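Local coordinates for arylamine n-acetyltransferase NAT (Mycobacterium tuberculosis, PDB 4BGF), which catalyses the transfer of an acetyl group from acetyl-CoA to the nitrogen of arylamines, probably by way of an acetylated active-site cysteine, at residues P20-L25 / T136-L141; C123-V128 / Y177-Q182. All coordinates share one frame; numbering follows the deposited sequence.

Contact 1: P20-L25 / T136-L141; sequences PTLDVL and TSPLRL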
loop_
_atom_site.group_PDB
_atom_site.type_symbol
_atom_site.label_atom_id
_atom_site.label_comp_id
_atom_site.label_asym_id
_atom_site.label_seq_id
_atom_site.Cartn_x
_atom_site.Cartn_y
_atom_site.Cartn_z
ATOM N N PRO A 20 12.447 -2.909 18.433
ATOM C CA PRO A 20 11.360 -3.714 17.873
ATOM C C PRO A 20 10.252 -3.970 18.891
ATOM O O PRO A 20 10.150 -5.060 19.472
ATOM C CB PRO A 20 12.061 -5.003 17.498
ATOM C CG PRO A 20 13.106 -5.138 18.490
ATOM C CD PRO A 20 13.619 -3.742 18.751
ATOM N N THR A 21 9.430 -2.942 19.092
ATOM C CA THR A 21 8.302 -2.977 20.017
ATOM C C THR A 21 7.041 -2.840 19.152
ATOM O O THR A 21 7.135 -2.492 17.984
ATOM C CB THR A 21 8.346 -1.779 21.038
ATOM O OG1 THR A 21 7.724 -0.629 20.454
ATOM C CG2 THR A 21 9.754 -1.391 21.405
ATOM N N LEU A 22 5.873 -3.084 19.741
ATOM C CA LEU A 22 4.583 -2.827 19.098
ATOM C C LEU A 22 4.342 -1.356 18.714
ATOM O O LEU A 22 3.862 -1.066 17.615
ATOM C CB LEU A 22 3.458 -3.278 20.031
ATOM C CG LEU A 22 2.012 -3.092 19.568
ATOM C CD1 LEU A 22 1.766 -3.622 18.150
ATOM C CD2 LEU A 22 1.143 -3.832 20.523
ATOM N N ASP A 23 4.676 -0.436 19.617
ATOM C CA ASP A 23 4.390 0.982 19.411
ATOM C C ASP A 23 5.263 1.638 18.370
ATOM O O ASP A 23 4.837 2.540 17.657
ATOM C CB ASP A 23 4.558 1.710 20.707
ATOM C CG ASP A 23 3.923 0.987 21.806
ATOM O OD1 ASP A 23 4.596 0.096 22.380
ATOM O OD2 ASP A 23 2.730 1.258 22.024
ATOM N N VAL A 24 6.494 1.195 18.279
ATOM C CA VAL A 24 7.285 1.585 17.145
ATOM C C VAL A 24 6.652 1.017 15.851
ATOM O O VAL A 24 6.691 1.654 14.811
ATOM C CB VAL A 24 8.723 1.129 17.351
ATOM C CG1 VAL A 24 9.526 1.315 16.100
ATOM C CG2 VAL A 24 9.322 1.921 18.480
ATOM N N LEU A 25 6.043 -0.156 15.919
ATOM C CA LEU A 25 5.456 -0.722 14.729
ATOM C C LEU A 25 4.254 0.143 14.331
ATOM O O LEU A 25 4.070 0.468 13.169
ATOM C CB LEU A 25 5.069 -2.193 14.943
ATOM C CG LEU A 25 4.453 -2.924 13.746
ATOM C CD1 LEU A 25 5.453 -3.118 12.612
ATOM C CD2 LEU A 25 3.854 -4.236 14.188
ATOM N N THR A 136 -4.297 0.859 9.076
ATOM C CA THR A 136 -3.504 1.985 9.566
ATOM C C THR A 136 -2.882 1.653 10.945
ATOM O O THR A 136 -2.158 2.451 11.519
ATOM C CB THR A 136 -4.416 3.243 9.637
ATOM O OG1 THR A 136 -5.522 2.955 10.483
ATOM C CG2 THR A 136 -4.991 3.582 8.282
ATOM N N SER A 137 -3.169 0.457 11.462
ATOM C CA SER A 137 -2.622 -0.026 12.731
ATOM C C SER A 137 -2.211 -1.455 12.515
ATOM O O SER A 137 -2.844 -2.162 11.741
ATOM C CB SER A 137 -3.663 0.002 13.862
ATOM O OG SER A 137 -4.078 1.309 14.111
ATOM N N PRO A 138 -1.154 -1.900 13.199
ATOM C CA PRO A 138 -0.891 -3.339 13.176
ATOM C C PRO A 138 -2.121 -4.086 13.636
ATOM O O PRO A 138 -2.835 -3.602 14.505
ATOM C CB PRO A 138 0.230 -3.508 14.202
ATOM C CG PRO A 138 0.900 -2.178 14.252
ATOM C CD PRO A 138 -0.162 -1.154 13.993
ATOM N N LEU A 139 -2.385 -5.236 13.046
ATOM C CA LEU A 139 -3.493 -6.072 13.469
ATOM C C LEU A 139 -3.030 -7.437 13.953
ATOM O O LEU A 139 -2.421 -8.196 13.197
ATOM C CB LEU A 139 -4.489 -6.276 12.328
ATOM C CG LEU A 139 -5.039 -4.983 11.753
ATOM C CD1 LEU A 139 -5.802 -5.323 10.506
ATOM C CD2 LEU A 139 -5.925 -4.242 12.781
ATOM N N ARG A 140 -3.354 -7.743 15.211
ATOM C CA ARG A 140 -3.192 -9.077 15.777
ATOM C C ARG A 140 -3.894 -10.080 14.864
ATOM O O ARG A 140 -5.031 -9.880 14.458
ATOM C CB ARG A 140 -3.773 -9.109 17.202
ATOM C CG ARG A 140 -3.727 -10.451 17.943
ATOM C CD ARG A 140 -2.305 -11.002 18.129
ATOM N NE ARG A 140 -1.452 -10.121 18.927
ATOM C CZ ARG A 140 -1.166 -10.287 20.219
ATOM N NH1 ARG A 140 -1.652 -11.309 20.909
ATOM N NH2 ARG A 140 -0.383 -9.417 20.829
ATOM N N LEU A 141 -3.181 -11.140 14.518
ATOM C CA LEU A 141 -3.650 -12.137 13.583
ATOM C C LEU A 141 -4.517 -13.161 14.299
ATOM O O LEU A 141 -4.050 -14.239 14.642
ATOM C CB LEU A 141 -2.427 -12.789 12.967
ATOM C CG LEU A 141 -2.465 -14.069 12.143
ATOM C CD1 LEU A 141 -3.203 -13.957 10.824
ATOM C CD2 LEU A 141 -1.043 -14.444 11.893
#
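Pro-138 meets the first turn of helix 22-35 with one edge of its ring, CB and CG, and the contact between the segments is apolar. The closest approach is that of Leu-25 CD2 to Pro-138 CG, 3.6 Å; the same methyl lies 3.7 Å from Pro-138 CB, so it sits against the CB-CG bond, not on a single atom. Leu-25 CG reaches Pro-138 CG as well, and leucine and proline run antiparallel alongside one another. The torsion of Leu-25 explains how it gets there: with CG anti to N (chi1 -179°), the branch extends from the helix far enough for CD2 to reach the proline. Leu-22, about one helical turn earlier, is looser, its CD1 4.2 Å from Pro-138 CB.

The polar bonds belong to the helix start and to the flanks. Thr-21 is the N-cap, and its OG1 accepts from Val-24 N at 3.1 Å in an almost straight bond (178°), satisfying an amide of the first turn. Beyond the two segments, Gln-26 reaches over from the helix, its NE2 hydrogen-bonded to Thr-136 O and its OE1 to Ser-137 OG, so the loop leading into Pro-138 is tied to the helix too.

Strand 139-140 is the outermost strand of the seven-stranded antiparallel sheet on this side, paired with 124-126 through backbone bonding of Leu-139 with Leu-125. Leu-22 and Leu-25 also touch Tyr-124 and Val-126 respectively, so the start of helix 22-35 packs against strand 124-126 as well.

Contact 2: C123-V128 / Y177-Q182; sequences CYLVDV and YEFTTQ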
loop_
_atom_site.group_PDB
_atom_site.type_symbol
_atom_site.label_atom_id
_atom_site.label_comp_id
_atom_site.label_asym_id
_atom_site.label_seq_id
_atom_site.Cartn_x
_atom_site.Cartn_y
_atom_site.Cartn_z
ATOM N N CYS A 123 1.872 -13.184 16.089
ATOM C CA CYS A 123 2.193 -12.521 14.832
ATOM C C CYS A 123 1.211 -11.377 14.551
ATOM O O CYS A 123 0.022 -11.509 14.805
ATOM C CB CYS A 123 2.191 -13.577 13.712
ATOM S SG CYS A 123 1.997 -12.990 12.001
ATOM N N TYR A 124 1.716 -10.249 14.062
ATOM C CA TYR A 124 0.863 -9.132 13.670
ATOM C C TYR A 124 0.880 -8.992 12.179
ATOM O O TYR A 124 1.928 -9.087 11.559
ATOM C CB TYR A 124 1.334 -7.795 14.272
ATOM C CG TYR A 124 1.032 -7.616 15.746
ATOM C CD1 TYR A 124 -0.216 -7.212 16.162
ATOM C CD2 TYR A 124 1.998 -7.859 16.707
ATOM C CE1 TYR A 124 -0.509 -7.060 17.482
ATOM C CE2 TYR A 124 1.724 -7.705 18.036
ATOM C CZ TYR A 124 0.461 -7.306 18.419
ATOM O OH TYR A 124 0.148 -7.142 19.748
ATOM N N LEU A 125 -0.289 -8.745 11.611
ATOM C CA LEU A 125 -0.382 -8.362 10.231
ATOM C C LEU A 125 -0.015 -6.887 10.026
ATOM O O LEU A 125 -0.468 -6.023 10.762
ATOM C CB LEU A 125 -1.796 -8.636 9.767
ATOM C CG LEU A 125 -2.208 -8.429 8.306
ATOM C CD1 LEU A 125 -3.531 -9.120 8.122
ATOM C CD2 LEU A 125 -2.330 -6.964 7.843
ATOM N N VAL A 126 0.805 -6.622 9.007
ATOM C CA VAL A 126 1.188 -5.277 8.608
ATOM C C VAL A 126 0.976 -5.136 7.089
ATOM O O VAL A 126 1.387 -5.991 6.306
ATOM C CB VAL A 126 2.652 -4.957 9.052
ATOM C CG1 VAL A 126 3.093 -3.551 8.611
ATOM C CG2 VAL A 126 2.797 -5.128 10.546
ATOM N N ASP A 127 0.289 -4.076 6.674
ATOM C CA ASP A 127 0.014 -3.839 5.248
ATOM C C ASP A 127 -0.097 -2.345 4.928
ATOM O O ASP A 127 -1.136 -1.745 5.172
ATOM C CB ASP A 127 -1.278 -4.552 4.809
ATOM C CG ASP A 127 -1.438 -4.586 3.312
ATOM O OD1 ASP A 127 -0.583 -4.013 2.628
ATOM O OD2 ASP A 127 -2.407 -5.175 2.819
ATOM N N VAL A 128 0.965 -1.761 4.376
ATOM C CA VAL A 128 0.981 -0.349 3.994
ATOM C C VAL A 128 0.883 -0.220 2.470
ATOM O O VAL A 128 1.240 0.811 1.918
ATOM C CB VAL A 128 2.249 0.421 4.541
ATOM C CG1 VAL A 128 2.273 0.396 6.048
ATOM C CG2 VAL A 128 3.583 -0.156 4.012
ATOM N N TYR A 177 -9.378 -8.476 0.967
ATOM C CA TYR A 177 -8.628 -9.523 0.316
ATOM C C TYR A 177 -8.577 -10.804 1.125
ATOM O O TYR A 177 -8.943 -10.839 2.299
ATOM C CB TYR A 177 -7.217 -9.039 0.007
ATOM C CG TYR A 177 -6.406 -8.552 1.195
ATOM C CD1 TYR A 177 -5.907 -9.430 2.139
ATOM C CD2 TYR A 177 -6.109 -7.225 1.333
ATOM C CE1 TYR A 177 -5.172 -8.997 3.182
ATOM C CE2 TYR A 177 -5.369 -6.783 2.378
ATOM C CZ TYR A 177 -4.895 -7.676 3.294
ATOM O OH TYR A 177 -4.130 -7.215 4.333
ATOM N N GLU A 178 -8.131 -11.863 0.467
ATOM C CA GLU A 178 -8.004 -13.172 1.086
ATOM C C GLU A 178 -6.555 -13.685 0.934
ATOM O O GLU A 178 -5.913 -13.458 -0.086
ATOM C CB GLU A 178 -9.023 -14.144 0.474
ATOM C CG GLU A 178 -8.911 -14.297 -1.030
ATOM C CD GLU A 178 -10.144 -14.907 -1.660
ATOM O OE1 GLU A 178 -10.984 -15.450 -0.915
ATOM O OE2 GLU A 178 -10.269 -14.848 -2.901
ATOM N N PHE A 179 -6.050 -14.355 1.971
ATOM C CA PHE A 179 -4.658 -14.792 2.007
ATOM C C PHE A 179 -4.446 -16.046 2.842
ATOM O O PHE A 179 -5.304 -16.427 3.637
ATOM C CB PHE A 179 -3.761 -13.674 2.528
ATOM C CG PHE A 179 -3.998 -13.320 3.974
ATOM C CD1 PHE A 179 -5.104 -12.569 4.344
ATOM C CD2 PHE A 179 -3.112 -13.732 4.963
ATOM C CE1 PHE A 179 -5.326 -12.238 5.654
ATOM C CE2 PHE A 179 -3.340 -13.396 6.291
ATOM C CZ PHE A 179 -4.441 -12.641 6.629
ATOM N N THR A 180 -3.301 -16.692 2.631
ATOM C CA THR A 180 -2.822 -17.726 3.542
ATOM C C THR A 180 -1.548 -17.238 4.174
ATOM O O THR A 180 -0.932 -16.314 3.678
ATOM C CB THR A 180 -2.532 -19.069 2.847
ATOM O OG1 THR A 180 -1.375 -18.950 2.019
ATOM C CG2 THR A 180 -3.718 -19.514 2.005
ATOM N N THR A 181 -1.146 -17.876 5.263
ATOM C CA THR A 181 0.087 -17.490 5.960
ATOM C C THR A 181 1.272 -18.322 5.523
ATOM O O THR A 181 2.170 -18.623 6.307
ATOM C CB THR A 181 -0.048 -17.634 7.467
ATOM O OG1 THR A 181 -0.622 -18.909 7.764
ATOM C CG2 THR A 181 -0.889 -16.509 8.001
ATOM N N GLN A 182 1.266 -18.683 4.249
ATOM C CA GLN A 182 2.394 -19.355 3.654
ATOM C C GLN A 182 3.424 -18.322 3.262
ATOM O O GLN A 182 3.120 -17.380 2.550
ATOM C CB GLN A 182 1.912 -20.110 2.448
ATOM C CG GLN A 182 2.951 -20.889 1.737
ATOM C CD GLN A 182 2.345 -21.692 0.610
ATOM O OE1 GLN A 182 1.117 -21.821 0.502
ATOM N NE2 GLN A 182 3.196 -22.240 -0.239
#
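Asp-127 and Tyr-177 approach from opposite directions at the buried end of this contact, with Asp-127 OD2 3.1 Å from Tyr-177 OH. The carboxylate is turned 55° from the phenol ring, and the same oxygen lies 3.4 Å from Tyr-177 CE2, so it approaches the ring obliquely, near the hydroxyl. Asp-127 has CG anti to its amide nitrogen (chi1 -168°), which carries the carboxylate out from the backbone towards the tyrosine. Its clear hydrogen bonds go outside the two segments: OD1 is bonded to Asn-74 ND2 and Gly-129 N, and OD2 to His-110 NE2. Two bonds on one oxygen and a third on the other fix the rotation of the group.

Cys-70, His-110 and Asp-127 have the geometry of the Cys-His-Asp triad known from arylamine N-acetyltransferases, a family related to the papain-like cysteine proteases, and Asp-127 would be its acidic member. Tyr-177, whose ring also meets those of His-110 and Phe-130, would then be a second-shell neighbour of that site.

Leu-125 continues the packing along the strand. Its two methyls divide the work: CD2 lies 4.0 Å from Tyr-177 OH, while CD1 approaches Phe-179 CZ obliquely at 3.9 Å. Phe-179 in turn brings its CD1 to the edge of the Tyr-177 ring, in the ring plane. Leu-112 of strand 110-116, one of the two strands between, and Leu-165 of strand 162-168 close in on Leu-125. Towards Thr-181 and Gln-182 the contact opens out: Cys-123 SG stays 6.1 Å from Thr-181 CG2, and both Thr-181 and Gln-182 are exposed to solvent.

Overall arrangement
Contact 2 is the buried one of the pair: all its touching residues are enclosed, whereas contact 1 is partly buried and lies farther out, its centre about 16 Å from the centre of the chain, against about 13 Å for contact 2. The two share the seven-stranded sheet through its neighbouring strands 139-140 and 124-126, and contact 2 adds strand 173-179. Arg-140 NH2 and Tyr-124 OH, 2.6 Å apart, give a side-chain link between them. Contact 1 sets a helix start against the sheet edge with aliphatic groups, while contact 2 spans non-adjacent strands with aromatic rings and brings a carboxylate to the probable active site.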